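Local structure of VC0179-like protein (4XJ6) at residues 284-289 and 293-298; 327-332 and 364-369; 348-353 and 357-362; 370-375 and 390-395. The protein is a bacterial homologue of cyclic GMP-AMP synthase, a nucleotidyltransferase that probably joins two nucleoside triphosphates into a cyclic dinucleotide with the help of magnesium. All coordinates share one frame; numbering follows the deposited sequence.

Contact 1. Residues 284-289 and 293-298. With GH3 (3'-deoxy-guanosine-5'-triphosphate), chain D.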
loop_
_atom_site.group_PDB
_atom_site.type_symbol
_atom_site.label_atom_id
_atom_site.label_comp_id
_atom_site.label_asym_id
_atom_site.label_seq_id
_atom_site.Cartn_x
_atom_site.Cartn_y
_atom_site.Cartn_z
ATOM N N ALA A 284 -1.551 -1.375 14.038
ATOM C CA ALA A 284 -0.503 -1.746 14.982
ATOM C C ALA A 284 -0.826 -3.095 15.614
ATOM O O ALA A 284 0.052 -3.938 15.779
ATOM C CB ALA A 284 -0.342 -0.679 16.050
ATOM N N TRP A 285 -2.094 -3.289 15.962
ATOM C CA TRP A 285 -2.556 -4.560 16.504
ATOM C C TRP A 285 -2.330 -5.683 15.500
ATOM O O TRP A 285 -1.898 -6.774 15.869
ATOM C CB TRP A 285 -4.036 -4.489 16.887
ATOM C CG TRP A 285 -4.671 -5.839 17.056
ATOM C CD1 TRP A 285 -4.648 -6.620 18.175
ATOM C CD2 TRP A 285 -5.429 -6.564 16.078
ATOM N NE1 TRP A 285 -5.339 -7.785 17.955
ATOM C CE2 TRP A 285 -5.829 -7.776 16.674
ATOM C CE3 TRP A 285 -5.805 -6.308 14.756
ATOM C CZ2 TRP A 285 -6.588 -8.728 15.997
ATOM C CZ3 TRP A 285 -6.558 -7.255 14.085
ATOM C CH2 TRP A 285 -6.940 -8.449 14.704
ATOM N N ARG A 286 -2.629 -5.408 14.232
ATOM C CA ARG A 286 -2.428 -6.386 13.169
ATOM C C ARG A 286 -0.952 -6.738 13.024
ATOM O O ARG A 286 -0.595 -7.905 12.882
ATOM C CB ARG A 286 -2.981 -5.859 11.838
ATOM C CG ARG A 286 -2.702 -6.770 10.641
ATOM C CD ARG A 286 -1.579 -6.243 9.754
ATOM N NE ARG A 286 -2.080 -5.371 8.695
ATOM C CZ ARG A 286 -1.647 -4.137 8.468
ATOM N NH1 ARG A 286 -0.692 -3.616 9.221
ATOM N NH2 ARG A 286 -2.172 -3.426 7.482
ATOM N N ASP A 287 -0.103 -5.715 13.060
ATOM C CA ASP A 287 1.337 -5.913 12.917
ATOM C C ASP A 287 1.917 -6.683 14.097
ATOM O O ASP A 287 2.918 -7.385 13.959
ATOM C CB ASP A 287 2.056 -4.569 12.766
ATOM C CG ASP A 287 1.714 -3.870 11.468
ATOM O OD1 ASP A 287 1.137 -4.529 10.580
ATOM O OD2 ASP A 287 2.022 -2.667 11.328
ATOM N N ALA A 288 1.281 -6.551 15.255
ATOM C CA ALA A 288 1.718 -7.250 16.456
ATOM C C ALA A 288 1.312 -8.721 16.428
ATOM O O ALA A 288 2.080 -9.593 16.832
ATOM C CB ALA A 288 1.154 -6.570 17.691
ATOM N N GLN A 289 0.105 -8.994 15.947
ATOM C CA GLN A 289 -0.403 -10.360 15.900
ATOM C C GLN A 289 0.159 -11.128 14.704
ATOM O O GLN A 289 0.388 -12.336 14.780
ATOM C CB GLN A 289 -1.933 -10.364 15.852
ATOM C CG GLN A 289 -2.598 -9.569 16.968
ATOM C CD GLN A 289 -2.105 -9.962 18.345
ATOM O OE1 GLN A 289 -1.943 -11.144 18.649
ATOM N NE2 GLN A 289 -1.854 -8.966 19.186
ATOM N N GLY A 293 1.183 -11.210 6.869
ATOM C CA GLY A 293 -0.197 -11.573 6.610
ATOM C C GLY A 293 -1.181 -10.860 7.516
ATOM O O GLY A 293 -0.902 -9.769 8.016
ATOM N N GLY A 294 -2.334 -11.484 7.732
ATOM C CA GLY A 294 -3.406 -10.870 8.493
ATOM C C GLY A 294 -4.291 -10.041 7.585
ATOM O O GLY A 294 -4.023 -9.933 6.390
ATOM N N PRO A 295 -5.350 -9.442 8.147
ATOM C CA PRO A 295 -6.273 -8.634 7.347
ATOM C C PRO A 295 -5.590 -7.403 6.753
ATOM O O PRO A 295 -4.743 -6.779 7.403
ATOM C CB PRO A 295 -7.341 -8.224 8.357
ATOM C CG PRO A 295 -6.636 -8.234 9.663
ATOM C CD PRO A 295 -5.686 -9.399 9.580
ATOM N N SER A 296 -5.951 -7.061 5.521
ATOM C CA SER A 296 -5.370 -5.905 4.852
ATOM C C SER A 296 -5.715 -4.608 5.578
ATOM O O SER A 296 -6.698 -4.537 6.319
ATOM C CB SER A 296 -5.853 -5.825 3.405
ATOM O OG SER A 296 -7.259 -5.631 3.351
ATOM N N SER A 297 -4.894 -3.587 5.362
ATOM C CA SER A 297 -5.134 -2.277 5.949
ATOM C C SER A 297 -6.464 -1.696 5.484
ATOM O O SER A 297 -7.174 -1.064 6.261
ATOM C CB SER A 297 -3.998 -1.313 5.600
ATOM O OG SER A 297 -2.808 -1.656 6.288
ATOM N N ILE A 298 -6.802 -1.923 4.219
ATOM C CA ILE A 298 -8.013 -1.345 3.643
ATOM C C ILE A 298 -9.275 -1.943 4.271
ATOM O O ILE A 298 -10.259 -1.239 4.500
ATOM C CB ILE A 298 -8.047 -1.521 2.097
ATOM C CG1 ILE A 298 -9.285 -0.853 1.500
ATOM C CG2 ILE A 298 -7.980 -2.986 1.688
ATOM C CD1 ILE A 298 -9.339 0.626 1.751
HETATM P PG GH3 D . -0.222 0.195 5.014
HETATM O O1G GH3 D . -0.406 -1.088 5.788
HETATM O O2G GH3 D . 0.517 -0.061 3.725
HETATM O O3G GH3 D . 0.578 1.168 5.843
HETATM O O3B GH3 D . -1.686 0.797 4.717
HETATM P PB GH3 D . -2.180 1.193 3.233
HETATM O O1B GH3 D . -3.291 2.208 3.332
HETATM O O2B GH3 D . -1.067 1.780 2.402
HETATM O O3A GH3 D . -2.760 -0.179 2.611
HETATM P PA GH3 D . -2.072 -0.944 1.374
HETATM O O1A GH3 D . -2.376 -2.421 1.481
HETATM O O2A GH3 D . -0.585 -0.702 1.317
HETATM O "O5'" GH3 D . -2.755 -0.345 0.046
HETATM C "C5'" GH3 D . -2.360 0.900 -0.484
HETATM C "C4'" GH3 D . -3.419 1.387 -1.463
HETATM O "O4'" GH3 D . -3.713 0.357 -2.384
HETATM C "C3'" GH3 D . -4.732 1.761 -0.799
HETATM C "C2'" GH3 D . -5.764 1.390 -1.843
HETATM O "O2'" GH3 D . -6.088 2.520 -2.619
HETATM C "C1'" GH3 D . -5.087 0.348 -2.717
HETATM N N9 GH3 D . -5.627 -0.976 -2.379
HETATM C C8 GH3 D . -4.981 -1.928 -1.634
HETATM N N7 GH3 D . -5.777 -3.018 -1.534
HETATM C C5 GH3 D . -6.921 -2.772 -2.218
HETATM C C6 GH3 D . -8.060 -3.534 -2.443
HETATM O O6 GH3 D . -8.144 -4.667 -1.974
HETATM N N1 GH3 D . -9.092 -3.015 -3.193
HETATM C C2 GH3 D . -8.994 -1.746 -3.720
HETATM N N2 GH3 D . -9.996 -1.250 -4.446
HETATM N N3 GH3 D . -7.860 -0.993 -3.493
HETATM C C4 GH3 D . -6.839 -1.492 -2.756
#
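Arg286 is the unusual element: its single side chain reaches across from the last turns of helix 274-289 to the loop and helix start at 293-298, and toward the triphosphate of the bound 3'-deoxy-GTP. Its NE donates to Pro295 O at 3.3 Å, almost straight (161°) and within the guanidinium plane, which, with the salt bridge of NH1 to Asp287 OD1, sets the rotation of the group. NH2 makes a weak 3.4 Å bond to O1G of the nucleotide, which Ser297 OG also approaches; a clash between NH2 and OG makes the details at this end doubtful. CG starts anti to the backbone N (chi1 175°), and bends at chi2 and chi3 carry the chain past the Pro295 ring, where CG and Pro295 CD lie 4.1 Å apart. Lys283 also bonds the nucleotide, consistent with a basic lining for its phosphates. Trp285 packs on helix 357-377, Pro295 touches Ile362 of that helix, and Ile298, itself lining the pocket, leans on helix 257-271.

Contact 2. Residues 327-332 and 364-369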
loop_
_atom_site.group_PDB
_atom_site.type_symbol
_atom_site.label_atom_id
_atom_site.label_comp_id
_atom_site.label_asym_id
_atom_site.label_seq_id
_atom_site.Cartn_x
_atom_site.Cartn_y
_atom_site.Cartn_z
ATOM N N ARG A 327 -14.909 -4.847 20.200
ATOM C CA ARG A 327 -16.099 -5.658 20.438
ATOM C C ARG A 327 -16.843 -5.992 19.145
ATOM O O ARG A 327 -17.295 -7.122 18.951
ATOM C CB ARG A 327 -17.043 -4.938 21.406
ATOM C CG ARG A 327 -18.460 -5.496 21.444
ATOM C CD ARG A 327 -18.545 -6.786 22.240
ATOM N NE ARG A 327 -18.828 -6.530 23.649
ATOM C CZ ARG A 327 -19.792 -7.127 24.341
ATOM N NH1 ARG A 327 -20.572 -8.026 23.758
ATOM N NH2 ARG A 327 -19.972 -6.827 25.620
ATOM N N LEU A 328 -16.955 -5.008 18.259
ATOM C CA LEU A 328 -17.801 -5.128 17.076
ATOM C C LEU A 328 -17.039 -5.542 15.819
ATOM O O LEU A 328 -17.647 -5.948 14.827
ATOM C CB LEU A 328 -18.522 -3.804 16.821
ATOM C CG LEU A 328 -19.608 -3.443 17.835
ATOM C CD1 LEU A 328 -20.238 -2.099 17.507
ATOM C CD2 LEU A 328 -20.663 -4.536 17.878
ATOM N N LEU A 329 -15.714 -5.440 15.863
ATOM C CA LEU A 329 -14.882 -5.759 14.702
ATOM C C LEU A 329 -15.098 -7.173 14.138
ATOM O O LEU A 329 -15.180 -7.331 12.921
ATOM C CB LEU A 329 -13.400 -5.570 15.040
ATOM C CG LEU A 329 -12.464 -5.608 13.835
ATOM C CD1 LEU A 329 -12.622 -4.347 12.992
ATOM C CD2 LEU A 329 -11.020 -5.800 14.272
ATOM N N PRO A 330 -15.191 -8.204 15.005
ATOM C CA PRO A 330 -15.395 -9.537 14.422
ATOM C C PRO A 330 -16.736 -9.684 13.703
ATOM O O PRO A 330 -16.839 -10.453 12.745
ATOM C CB PRO A 330 -15.338 -10.465 15.640
ATOM C CG PRO A 330 -14.596 -9.704 16.668
ATOM C CD PRO A 330 -14.983 -8.284 16.463
ATOM N N GLU A 331 -17.747 -8.950 14.156
ATOM C CA GLU A 331 -19.070 -9.033 13.550
ATOM C C GLU A 331 -19.110 -8.300 12.216
ATOM O O GLU A 331 -19.890 -8.650 11.331
ATOM C CB GLU A 331 -20.132 -8.473 14.495
ATOM C CG GLU A 331 -20.277 -9.261 15.787
ATOM C CD GLU A 331 -20.614 -10.724 15.550
ATOM O OE1 GLU A 331 -21.364 -11.025 14.596
ATOM O OE2 GLU A 331 -20.122 -11.574 16.320
ATOM N N GLU A 332 -18.266 -7.284 12.077
ATOM C CA GLU A 332 -18.138 -6.574 10.812
ATOM C C GLU A 332 -17.611 -7.495 9.727
ATOM O O GLU A 332 -18.128 -7.515 8.609
ATOM C CB GLU A 332 -17.215 -5.368 10.959
ATOM C CG GLU A 332 -17.877 -4.184 11.610
ATOM C CD GLU A 332 -19.129 -3.754 10.877
ATOM O OE1 GLU A 332 -19.093 -3.674 9.631
ATOM O OE2 GLU A 332 -20.150 -3.505 11.545
ATOM N N GLU A 364 -11.216 -15.071 14.443
ATOM C CA GLU A 364 -11.012 -15.610 15.780
ATOM C C GLU A 364 -9.872 -14.886 16.488
ATOM O O GLU A 364 -9.848 -14.805 17.716
ATOM C CB GLU A 364 -10.740 -17.112 15.725
ATOM C CG GLU A 364 -11.931 -17.928 15.238
ATOM C CD GLU A 364 -11.840 -19.388 15.632
ATOM O OE1 GLU A 364 -11.040 -19.709 16.535
ATOM O OE2 GLU A 364 -12.568 -20.216 15.043
ATOM N N THR A 365 -8.929 -14.360 15.710
ATOM C CA THR A 365 -7.865 -13.533 16.269
ATOM C C THR A 365 -8.438 -12.187 16.696
ATOM O O THR A 365 -8.068 -11.641 17.732
ATOM C CB THR A 365 -6.717 -13.302 15.262
ATOM O OG1 THR A 365 -6.131 -14.558 14.901
ATOM C CG2 THR A 365 -5.645 -12.404 15.874
ATOM N N MET A 366 -9.353 -11.666 15.885
ATOM C CA MET A 366 -10.023 -10.401 16.177
ATOM C C MET A 366 -10.841 -10.485 17.457
ATOM O O MET A 366 -10.878 -9.538 18.243
ATOM C CB MET A 366 -10.932 -9.987 15.020
ATOM C CG MET A 366 -10.191 -9.556 13.775
ATOM S SD MET A 366 -11.309 -9.073 12.448
ATOM C CE MET A 366 -10.123 -8.455 11.263
ATOM N N GLU A 367 -11.502 -11.620 17.659
ATOM C CA GLU A 367 -12.330 -11.830 18.842
ATOM C C GLU A 367 -11.492 -11.796 20.119
ATOM O O GLU A 367 -12.001 -11.504 21.200
ATOM C CB GLU A 367 -13.079 -13.158 18.736
ATOM C CG GLU A 367 -14.172 -13.163 17.671
ATOM C CD GLU A 367 -14.696 -14.553 17.369
ATOM O OE1 GLU A 367 -13.996 -15.536 17.689
ATOM O OE2 GLU A 367 -15.808 -14.663 16.810
ATOM N N GLY A 368 -10.201 -12.081 19.990
ATOM C CA GLY A 368 -9.314 -12.079 21.139
ATOM C C GLY A 368 -8.985 -10.688 21.653
ATOM O O GLY A 368 -8.633 -10.522 22.821
ATOM N N LEU A 369 -9.103 -9.691 20.781
ATOM C CA LEU A 369 -8.718 -8.323 21.119
ATOM C C LEU A 369 -9.535 -7.713 22.256
ATOM O O LEU A 369 -8.969 -7.129 23.181
ATOM C CB LEU A 369 -8.825 -7.422 19.887
ATOM C CG LEU A 369 -8.488 -5.949 20.133
ATOM C CD1 LEU A 369 -7.096 -5.800 20.745
ATOM C CD2 LEU A 369 -8.607 -5.134 18.852
#
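Leu329 and Met366 form the closely packed, buried side of this contact, their side chains crossing at about a right angle. Leu329 CD2 lies 3.8 Å from Met366 SD and 3.9 Å from Met366 CG, so the methyl group rests against the middle of the thioether chain. That chain runs straight beyond CG (chi2 -180°, chi3 173°), carrying SD across the leucine branch. Next along the helix, Pro330 packs with CG 4.0 Å from Met366 CB, and its CB and CG both lie 3.6 Å from Glu367 CG. Segments 327-332 and 364-369, from helices 318-335 and 357-377 of the C-terminal domain, run antiparallel (163°) with axes 7.9 Å apart; helix 318-335 is kinked here, where the N atoms of Pro330 and Glu331 make no bond four residues back. The loose side begins at the exposed carboxylate of Glu367, which does not touch that of Glu331 (OE2 to OE2 5.3 Å); like charges would, if anything, repel. Inward, Leu329 continues onto Ala303 and Met282, and Met366 onto Trp285 and Pro295.

Contact 3. Residues 348-353 and 357-362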
loop_
_atom_site.group_PDB
_atom_site.type_symbol
_atom_site.label_atom_id
_atom_site.label_comp_id
_atom_site.label_asym_id
_atom_site.label_seq_id
_atom_site.Cartn_x
_atom_site.Cartn_y
_atom_site.Cartn_z
ATOM N N LEU A 348 -13.931 -6.769 0.149
ATOM C CA LEU A 348 -12.625 -6.821 0.801
ATOM C C LEU A 348 -12.526 -8.070 1.662
ATOM O O LEU A 348 -11.448 -8.642 1.839
ATOM C CB LEU A 348 -12.395 -5.573 1.655
ATOM C CG LEU A 348 -12.424 -4.227 0.932
ATOM C CD1 LEU A 348 -12.289 -3.091 1.930
ATOM C CD2 LEU A 348 -11.325 -4.155 -0.111
ATOM N N PHE A 349 -13.671 -8.490 2.187
ATOM C CA PHE A 349 -13.749 -9.641 3.073
ATOM C C PHE A 349 -15.138 -10.259 2.954
ATOM O O PHE A 349 -16.140 -9.566 3.129
ATOM C CB PHE A 349 -13.466 -9.220 4.514
ATOM C CG PHE A 349 -12.877 -10.304 5.362
ATOM C CD1 PHE A 349 -11.503 -10.462 5.444
ATOM C CD2 PHE A 349 -13.691 -11.154 6.093
ATOM C CE1 PHE A 349 -10.954 -11.450 6.230
ATOM C CE2 PHE A 349 -13.144 -12.146 6.881
ATOM C CZ PHE A 349 -11.774 -12.292 6.949
ATOM N N PRO A 350 -15.205 -11.565 2.649
ATOM C CA PRO A 350 -16.493 -12.222 2.395
ATOM C C PRO A 350 -17.387 -12.300 3.630
ATOM O O PRO A 350 -16.894 -12.168 4.750
ATOM C CB PRO A 350 -16.083 -13.627 1.945
ATOM C CG PRO A 350 -14.758 -13.851 2.588
ATOM C CD PRO A 350 -14.079 -12.510 2.563
ATOM N N ALA A 351 -18.685 -12.503 3.418
ATOM C CA ALA A 351 -19.610 -12.769 4.512
ATOM C C ALA A 351 -19.262 -14.111 5.139
ATOM O O ALA A 351 -18.602 -14.936 4.507
ATOM C CB ALA A 351 -21.054 -12.757 4.018
ATOM N N GLU A 352 -19.710 -14.324 6.373
ATOM C CA GLU A 352 -19.324 -15.496 7.158
ATOM C C GLU A 352 -19.577 -16.819 6.439
ATOM O O GLU A 352 -18.768 -17.743 6.523
ATOM C CB GLU A 352 -20.059 -15.489 8.502
ATOM C CG GLU A 352 -19.583 -16.551 9.474
ATOM C CD GLU A 352 -20.165 -16.376 10.862
ATOM O OE1 GLU A 352 -20.898 -15.389 11.081
ATOM O OE2 GLU A 352 -19.888 -17.226 11.735
ATOM N N SER A 353 -20.691 -16.898 5.723
ATOM C CA SER A 353 -21.074 -18.117 5.018
ATOM C C SER A 353 -20.113 -18.445 3.874
ATOM O O SER A 353 -20.121 -19.557 3.341
ATOM C CB SER A 353 -22.499 -17.988 4.480
ATOM O OG SER A 353 -22.572 -16.941 3.530
ATOM N N VAL A 357 -11.129 -21.221 5.862
ATOM C CA VAL A 357 -10.466 -21.402 7.147
ATOM C C VAL A 357 -9.489 -20.261 7.452
ATOM O O VAL A 357 -9.251 -19.933 8.616
ATOM C CB VAL A 357 -9.729 -22.764 7.206
ATOM C CG1 VAL A 357 -8.558 -22.797 6.234
ATOM C CG2 VAL A 357 -9.274 -23.069 8.627
ATOM N N HIS A 358 -8.948 -19.640 6.406
ATOM C CA HIS A 358 -8.011 -18.536 6.573
ATOM C C HIS A 358 -8.737 -17.292 7.067
ATOM O O HIS A 358 -8.198 -16.512 7.853
ATOM C CB HIS A 358 -7.283 -18.243 5.259
ATOM C CG HIS A 358 -6.721 -19.462 4.594
ATOM N ND1 HIS A 358 -7.328 -20.069 3.517
ATOM C CD2 HIS A 358 -5.608 -20.189 4.856
ATOM C CE1 HIS A 358 -6.614 -21.115 3.140
ATOM N NE2 HIS A 358 -5.565 -21.210 3.938
ATOM N N HIS A 359 -9.968 -17.114 6.600
ATOM C CA HIS A 359 -10.806 -16.014 7.058
ATOM C C HIS A 359 -11.162 -16.180 8.530
ATOM O O HIS A 359 -11.144 -15.217 9.296
ATOM C CB HIS A 359 -12.084 -15.917 6.218
ATOM C CG HIS A 359 -11.850 -15.501 4.799
ATOM N ND1 HIS A 359 -12.117 -16.326 3.727
ATOM C CD2 HIS A 359 -11.386 -14.342 4.275
ATOM C CE1 HIS A 359 -11.825 -15.694 2.605
ATOM N NE2 HIS A 359 -11.379 -14.489 2.908
ATOM N N ARG A 360 -11.493 -17.408 8.917
ATOM C CA ARG A 360 -11.879 -17.706 10.292
ATOM C C ARG A 360 -10.732 -17.451 11.265
ATOM O O ARG A 360 -10.949 -16.960 12.371
ATOM C CB ARG A 360 -12.363 -19.155 10.418
ATOM C CG ARG A 360 -13.648 -19.454 9.661
ATOM C CD ARG A 360 -14.681 -18.360 9.889
ATOM N NE ARG A 360 -14.974 -18.154 11.305
ATOM C CZ ARG A 360 -15.727 -17.164 11.773
ATOM N NH1 ARG A 360 -16.262 -16.284 10.938
ATOM N NH2 ARG A 360 -15.944 -17.050 13.075
ATOM N N ALA A 361 -9.516 -17.784 10.843
ATOM C CA ALA A 361 -8.331 -17.556 11.663
ATOM C C ALA A 361 -8.190 -16.076 11.993
ATOM O O ALA A 361 -7.817 -15.707 13.106
ATOM C CB ALA A 361 -7.088 -18.064 10.956
ATOM N N ILE A 362 -8.502 -15.233 11.014
ATOM C CA ILE A 362 -8.463 -13.788 11.193
ATOM C C ILE A 362 -9.533 -13.317 12.180
ATOM O O ILE A 362 -9.249 -12.548 13.099
ATOM C CB ILE A 362 -8.656 -13.054 9.848
ATOM C CG1 ILE A 362 -7.470 -13.321 8.917
ATOM C CG2 ILE A 362 -8.826 -11.567 10.074
ATOM C CD1 ILE A 362 -7.610 -12.676 7.555
#
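Phe349 and His359 bury the most surface here, and their rings meet edge-to-face. The imidazole turns its CD2 edge toward the face of the phenyl ring, with centroids 4.7 Å apart and planes at 80°, a T-shaped pair. CD2 stands over the rim of that face rather than its middle, 3.4 Å from Phe349 CZ, and His359 CB touches the same end of the ring. With CG anti to its carbonyl carbon (chi1 -68°), the histidine projects from the first turns of helix 357-377 into the angle between Phe349 and Pro350. Pro350 occupies a face of the imidazole: its CG sits 3.5 Å from the ring centroid, only 16° off the normal, in a CH-pi contact. Ile362 CD1 reaches the Phe349 ring from another side, in the ring plane at 3.8 Å from CE1. Farther out, Glu352 OE2 and Arg360 NH1, 3.8 Å apart, form a long salt bridge of charges alone, OE2 lying well out of the guanidinium plane with no N-H directed at it; Arg360 NH1 instead bonds Asn334 and His355. Phe349 also stacks edge-to-face with Phe333 and together with Leu348 faces Val337 in a classic beta bulge. The loop leading into helix 357-377 is therefore joined to its first turns mainly by aromatic and CH contacts, while the outer ion pair probably adds only a diffuse electrostatic attraction.

Contact 4. Residues 370-375 and 390-395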
loop_
_atom_site.group_PDB
_atom_site.type_symbol
_atom_site.label_atom_id
_atom_site.label_comp_id
_atom_site.label_asym_id
_atom_site.label_seq_id
_atom_site.Cartn_x
_atom_site.Cartn_y
_atom_site.Cartn_z
ATOM N N TYR A 370 -10.857 -7.833 22.175
ATOM C CA TYR A 370 -11.751 -7.218 23.154
ATOM C C TYR A 370 -11.465 -7.701 24.573
ATOM O O TYR A 370 -11.573 -6.936 25.532
ATOM C CB TYR A 370 -13.211 -7.500 22.788
ATOM C CG TYR A 370 -14.220 -6.777 23.655
ATOM C CD1 TYR A 370 -14.179 -5.396 23.800
ATOM C CD2 TYR A 370 -15.225 -7.474 24.310
ATOM C CE1 TYR A 370 -15.101 -4.732 24.586
ATOM C CE2 TYR A 370 -16.154 -6.820 25.095
ATOM C CZ TYR A 370 -16.089 -5.447 25.229
ATOM O OH TYR A 370 -17.010 -4.789 26.013
ATOM N N GLY A 371 -11.087 -8.969 24.698
ATOM C CA GLY A 371 -10.776 -9.543 25.994
ATOM C C GLY A 371 -9.505 -8.977 26.588
ATOM O O GLY A 371 -9.396 -8.795 27.799
ATOM N N ILE A 372 -8.540 -8.697 25.721
ATOM C CA ILE A 372 -7.262 -8.143 26.140
ATOM C C ILE A 372 -7.423 -6.726 26.694
ATOM O O ILE A 372 -6.858 -6.385 27.735
ATOM C CB ILE A 372 -6.258 -8.133 24.970
ATOM C CG1 ILE A 372 -5.858 -9.564 24.603
ATOM C CG2 ILE A 372 -5.042 -7.286 25.314
ATOM C CD1 ILE A 372 -5.047 -9.660 23.332
ATOM N N LEU A 373 -8.215 -5.913 26.001
ATOM C CA LEU A 373 -8.434 -4.522 26.389
ATOM C C LEU A 373 -9.173 -4.398 27.721
ATOM O O LEU A 373 -9.022 -3.403 28.435
ATOM C CB LEU A 373 -9.212 -3.782 25.300
ATOM C CG LEU A 373 -8.527 -3.670 23.937
ATOM C CD1 LEU A 373 -9.359 -2.820 22.993
ATOM C CD2 LEU A 373 -7.120 -3.101 24.081
ATOM N N LEU A 374 -9.975 -5.406 28.050
ATOM C CA LEU A 374 -10.759 -5.385 29.279
ATOM C C LEU A 374 -9.989 -5.964 30.460
ATOM O O LEU A 374 -10.182 -5.538 31.599
ATOM C CB LEU A 374 -12.064 -6.150 29.085
ATOM C CG LEU A 374 -13.147 -5.399 28.317
ATOM C CD1 LEU A 374 -14.127 -6.388 27.750
ATOM C CD2 LEU A 374 -13.849 -4.406 29.230
ATOM N N ALA A 375 -9.127 -6.937 30.184
ATOM C CA ALA A 375 -8.280 -7.522 31.216
ATOM C C ALA A 375 -7.270 -6.485 31.683
ATOM O O ALA A 375 -6.978 -6.370 32.872
ATOM C CB ALA A 375 -7.576 -8.767 30.692
ATOM N N ASN A 390 -0.316 -4.469 26.020
ATOM C CA ASN A 390 0.791 -4.608 25.080
ATOM C C ASN A 390 0.824 -5.992 24.444
ATOM O O ASN A 390 1.654 -6.265 23.579
ATOM C CB ASN A 390 2.126 -4.317 25.769
ATOM C CG ASN A 390 2.446 -2.837 25.816
ATOM O OD1 ASN A 390 1.661 -2.005 25.363
ATOM N ND2 ASN A 390 3.606 -2.500 26.370
ATOM N N GLU A 391 -0.074 -6.869 24.877
ATOM C CA GLU A 391 -0.240 -8.150 24.204
ATOM C C GLU A 391 -1.038 -7.935 22.928
ATOM O O GLU A 391 -0.993 -8.746 22.005
ATOM C CB GLU A 391 -0.937 -9.165 25.107
ATOM C CG GLU A 391 -0.119 -9.582 26.316
ATOM C CD GLU A 391 -0.864 -10.541 27.218
ATOM O OE1 GLU A 391 -1.760 -11.250 26.718
ATOM O OE2 GLU A 391 -0.560 -10.580 28.430
ATOM N N ALA A 392 -1.762 -6.821 22.886
ATOM C CA ALA A 392 -2.582 -6.472 21.736
ATOM C C ALA A 392 -1.801 -5.647 20.717
ATOM O O ALA A 392 -1.839 -5.930 19.519
ATOM C CB ALA A 392 -3.818 -5.717 22.189
ATOM N N PHE A 393 -1.090 -4.631 21.197
ATOM C CA PHE A 393 -0.409 -3.691 20.310
ATOM C C PHE A 393 1.102 -3.904 20.265
ATOM O O PHE A 393 1.814 -3.173 19.576
ATOM C CB PHE A 393 -0.711 -2.251 20.739
ATOM C CG PHE A 393 -2.178 -1.945 20.847
ATOM C CD1 PHE A 393 -2.942 -1.753 19.708
ATOM C CD2 PHE A 393 -2.791 -1.841 22.084
ATOM C CE1 PHE A 393 -4.289 -1.469 19.799
ATOM C CE2 PHE A 393 -4.139 -1.558 22.181
ATOM C CZ PHE A 393 -4.888 -1.371 21.037
ATOM N N GLY A 394 1.587 -4.901 20.998
ATOM C CA GLY A 394 3.012 -5.163 21.063
ATOM C C GLY A 394 3.685 -4.261 22.078
ATOM O O GLY A 394 3.129 -3.236 22.473
ATOM N N LYS A 395 4.884 -4.643 22.507
ATOM C CA LYS A 395 5.652 -3.830 23.439
ATOM C C LYS A 395 6.257 -2.631 22.719
ATOM O O LYS A 395 7.352 -2.713 22.166
ATOM C CB LYS A 395 6.750 -4.663 24.109
ATOM C CG LYS A 395 7.608 -3.885 25.097
ATOM C CD LYS A 395 8.787 -4.715 25.576
ATOM C CE LYS A 395 9.800 -3.857 26.317
ATOM N NZ LYS A 395 11.017 -4.628 26.692
#
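The end of helix 382-393, a weakly bonded and kinked turn, lies here against helix 357-377 in the all-helical part of the C-terminal domain. Ile372 makes the central touch: its CG2 meets Ala392 CB at 3.7 Å, near the closest backbone approach, where the Ile372 and Ala392 CA atoms are 6.6 Å apart. With CG2 anti to the backbone N, the branched methyl faces the alanine, while CD1 reaches only the neighbourhood of Glu391 O. One residue on, Leu373 crosses the Phe393 side chain at about a right angle; its CD2 comes to 3.9 Å from CE2 and 4.2 Å from CZ, an oblique approach to the ring. Phe393 carries its ring (chi1 -54°) back toward Leu373 and also packs on Phe281, Trp285, Met322 and Tyr8. Gly394 then ends the helical conformation with a positive phi of 83°. Around the contact, Leu373 touches Ala326 and Tyr9. No hydrogen bond crosses between the segments, so what joins them is contact between aliphatic groups and one aromatic ring, while the carbonyls of Glu391 and Ala392 are both met by NE2 of the Gln289 side chain on helix 274-289.

Contact 1 lines the nucleotide pocket with Arg286, Ser297 and Ile298, and contact 3 adds Leu348; contacts 2 and 4 lie farther back in the same C-terminal domain. Trp285 joins contact 1 to contact 2, with CH2 3.6 Å from Met366 CG. Contacts 1 and 3 touch beside the pocket, where Ile298 O is 3.8 Å from Leu348 CD1. Toward contact 4, Trp285 CD1 packs 3.2 Å from Ala392 O. Helix 357-377 runs through contacts 3, 2 and 4 in turn, and contacts 3 and 4 stay about 10 Å apart at their nearest atoms. The Met366 side chain of contact 2 is about 13 Å from a bound nucleotide.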